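Local coordinates for protein putative pyridoxal phosphate-dependent transferase (Clostridium difficile, PDB 4DQ6) that binds pyridoxal-5'-phosphate and is a putative transferase of the class I and II aminotransferase family, present as a two-chain assembly, at residues A[48-51]-A[52-56]. Sequence-based numbering, arbitrary orientation.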
ATOM      1  N   PRO A  48      12.593 -20.971   0.099  1.00 19.34           N
ATOM      2  CA  PRO A  48      11.730 -21.815   0.926  1.00 19.76           C
ATOM      3  C   PRO A  48      11.307 -21.240   2.264  1.00 18.77           C
ATOM      4  O   PRO A  48      10.177 -21.434   2.696  1.00 19.14           O
ATOM      5  CB  PRO A  48      12.612 -23.050   1.165  1.00 21.60           C
ATOM      6  CG  PRO A  48      13.555 -23.053   0.059  1.00 21.68           C
ATOM      7  CD  PRO A  48      13.816 -21.642  -0.345  1.00 20.55           C
ATOM      8  N   CYS A  49      12.193 -20.524   2.940  1.00 19.41           N
ATOM      9  CA  CYS A  49      11.832 -19.919   4.197  1.00 20.24           C
ATOM     10  C   CYS A  49      10.709 -18.876   4.079  1.00 18.99           C
ATOM     11  O   CYS A  49       9.882 -18.683   4.989  1.00 19.34           O
ATOM     12  CB  CYS A  49      13.013 -19.302   4.858  1.00 21.32           C
ATOM     13  SG  CYS A  49      13.837 -18.028   3.866  1.00 24.75           S
ATOM     14  N   ILE A  50      10.724 -18.171   2.955  1.00 16.44           N
ATOM     15  CA  ILE A  50       9.658 -17.173   2.709  1.00 16.65           C
ATOM     16  C   ILE A  50       8.310 -17.879   2.443  1.00 15.63           C
ATOM     17  O   ILE A  50       7.307 -17.554   3.066  1.00 15.19           O
ATOM     18  CB  ILE A  50      10.022 -16.299   1.543  1.00 16.35           C
ATOM     19  CG1 ILE A  50      11.252 -15.481   1.897  1.00 16.26           C
ATOM     20  CG2 ILE A  50       8.814 -15.434   1.131  1.00 17.53           C
ATOM     21  CD1 ILE A  50      11.832 -14.797   0.654  1.00 16.22           C
ATOM     22  N   ILE A  51       8.302 -18.953   1.596  1.00 16.24           N
ATOM     23  CA  ILE A  51       7.067 -19.688   1.315  1.00 17.01           C
ATOM     24  C   ILE A  51       6.525 -20.267   2.635  1.00 17.30           C
ATOM     25  O   ILE A  51       5.326 -20.165   2.910  1.00 16.08           O
ATOM     26  CB  ILE A  51       7.295 -20.768   0.259  1.00 17.60           C
ATOM     27  CG1 ILE A  51       7.775 -20.163  -1.064  1.00 17.94           C
ATOM     28  CG2 ILE A  51       6.021 -21.584   0.030  1.00 17.38           C
ATOM     29  CD1 ILE A  51       8.377 -21.216  -1.990  1.00 18.97           C
ATOM     30  N   ASP A  52       7.408 -20.794   3.486  1.00 18.30           N
ATOM     31  CA  ASP A  52       6.885 -21.422   4.668  1.00 20.74           C
ATOM     32  C   ASP A  52       6.356 -20.387   5.679  1.00 18.95           C
ATOM     33  O   ASP A  52       5.373 -20.615   6.368  1.00 19.31           O
ATOM     34  CB  ASP A  52       7.925 -22.298   5.298  1.00 24.25           C
ATOM     35  CG  ASP A  52       7.290 -23.436   6.079  1.00 28.42           C
ATOM     36  OD1 ASP A  52       6.611 -24.353   5.476  1.00 34.26           O
ATOM     37  OD2 ASP A  52       7.465 -23.429   7.295  1.00 30.67           O
ATOM     38  N   SER A  53       6.967 -19.206   5.733  1.00 18.06           N
ATOM     39  CA  SER A  53       6.446 -18.123   6.595  1.00 18.39           C
ATOM     40  C   SER A  53       5.033 -17.709   6.128  1.00 17.84           C
ATOM     41  O   SER A  53       4.112 -17.444   6.935  1.00 18.03           O
ATOM     42  CB  SER A  53       7.369 -16.860   6.609  1.00 19.06           C
ATOM     43  OG  SER A  53       7.324 -15.971   5.435  1.00 20.32           O
ATOM     44  N   LEU A  54       4.880 -17.637   4.818  1.00 16.38           N
ATOM     45  CA  LEU A  54       3.575 -17.289   4.245  1.00 16.64           C
ATOM     46  C   LEU A  54       2.569 -18.399   4.542  1.00 16.47           C
ATOM     47  O   LEU A  54       1.446 -18.087   4.877  1.00 16.92           O
ATOM     48  CB  LEU A  54       3.694 -17.081   2.745  1.00 15.62           C
ATOM     49  CG  LEU A  54       4.544 -15.922   2.257  1.00 15.85           C
ATOM     50  CD1 LEU A  54       4.687 -16.003   0.717  1.00 16.63           C
ATOM     51  CD2 LEU A  54       3.942 -14.571   2.686  1.00 15.99           C
ATOM     52  N   LYS A  55       2.964 -19.682   4.491  1.00 19.08           N
ATOM     53  CA  LYS A  55       2.037 -20.751   4.782  1.00 19.84           C
ATOM     54  C   LYS A  55       1.600 -20.724   6.213  1.00 19.43           C
ATOM     55  O   LYS A  55       0.416 -20.821   6.471  1.00 18.31           O
ATOM     56  CB  LYS A  55       2.648 -22.123   4.464  1.00 22.61           C
ATOM     57  CG  LYS A  55       2.865 -22.342   2.995  1.00 24.50           C
ATOM     58  CD  LYS A  55       3.463 -23.742   2.846  1.00 28.17           C
ATOM     59  CE  LYS A  55       3.744 -24.139   1.414  1.00 29.99           C
ATOM     60  NZ  LYS A  55       4.394 -25.488   1.369  1.00 34.37           N
ATOM     61  N   ASN A  56       2.534 -20.491   7.130  1.00 18.93           N
ATOM     62  CA  ASN A  56       2.221 -20.434   8.541  1.00 20.64           C
ATOM     63  C   ASN A  56       1.243 -19.291   8.829  1.00 19.32           C
ATOM     64  O   ASN A  56       0.266 -19.467   9.524  1.00 21.63           O
ATOM     65  CB  ASN A  56       3.503 -20.311   9.365  1.00 22.73           C
ATOM     66  CG  ASN A  56       3.226 -20.162  10.826  1.00 26.51           C
ATOM     67  OD1 ASN A  56       3.025 -21.147  11.523  1.00 34.25           O
ATOM     68  ND2 ASN A  56       3.150 -18.908  11.292  1.00 27.17           N
TER
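Ile50 and Ser53 meet in the first turns of the alpha-helix 48-58, a partly buried helix at the subunit contact of this aminotransferase-type fold, where each carbonyl of residues 48 to 51 accepts the amide N-H four residues on. Asp52 N reaches Pro48 O at 2.9 Å, and Ser53 N reaches Cys49 O at 3.1 Å from above the carbonyl plane, 37° out of it. Lys55 N closes on Ile51 O at 2.9 Å, in the carbonyl plane.

Ile50 O is gripped twice. Leu54 N comes in almost head-on to the carbonyl at 3.0 Å, with a C=O...N angle of 163°, while the Ser53 hydroxyl donates from OG at 2.8 Å, on a lone pair in the carbonyl plane. A chi1 of 76° sets OG between the backbone N and carbonyl carbon of Ser53, which folds it back over the preceding turn and spends its proton on a carbonyl of its own helix.

Side chains four residues apart also line up. Ile50 and Leu54 lie side by side, CG2 of Ile50 4.2 Å from CD1 of Leu54, with Ile50 touching Ser284 and Leu54 touching Phe276 of helix 275-287. Ile51 likewise runs alongside Lys55, and both also pack against the second subunit, Ile51 on its Glu61 and Lys55 on its Leu58; Leu54 reaches both sides, adding a contact to Tyr63 of that subunit. Lys55 is fully extended beyond CG, which lays its methylene chain beside the isoleucine and brings CE to 3.7 Å from CG2 of Ile51.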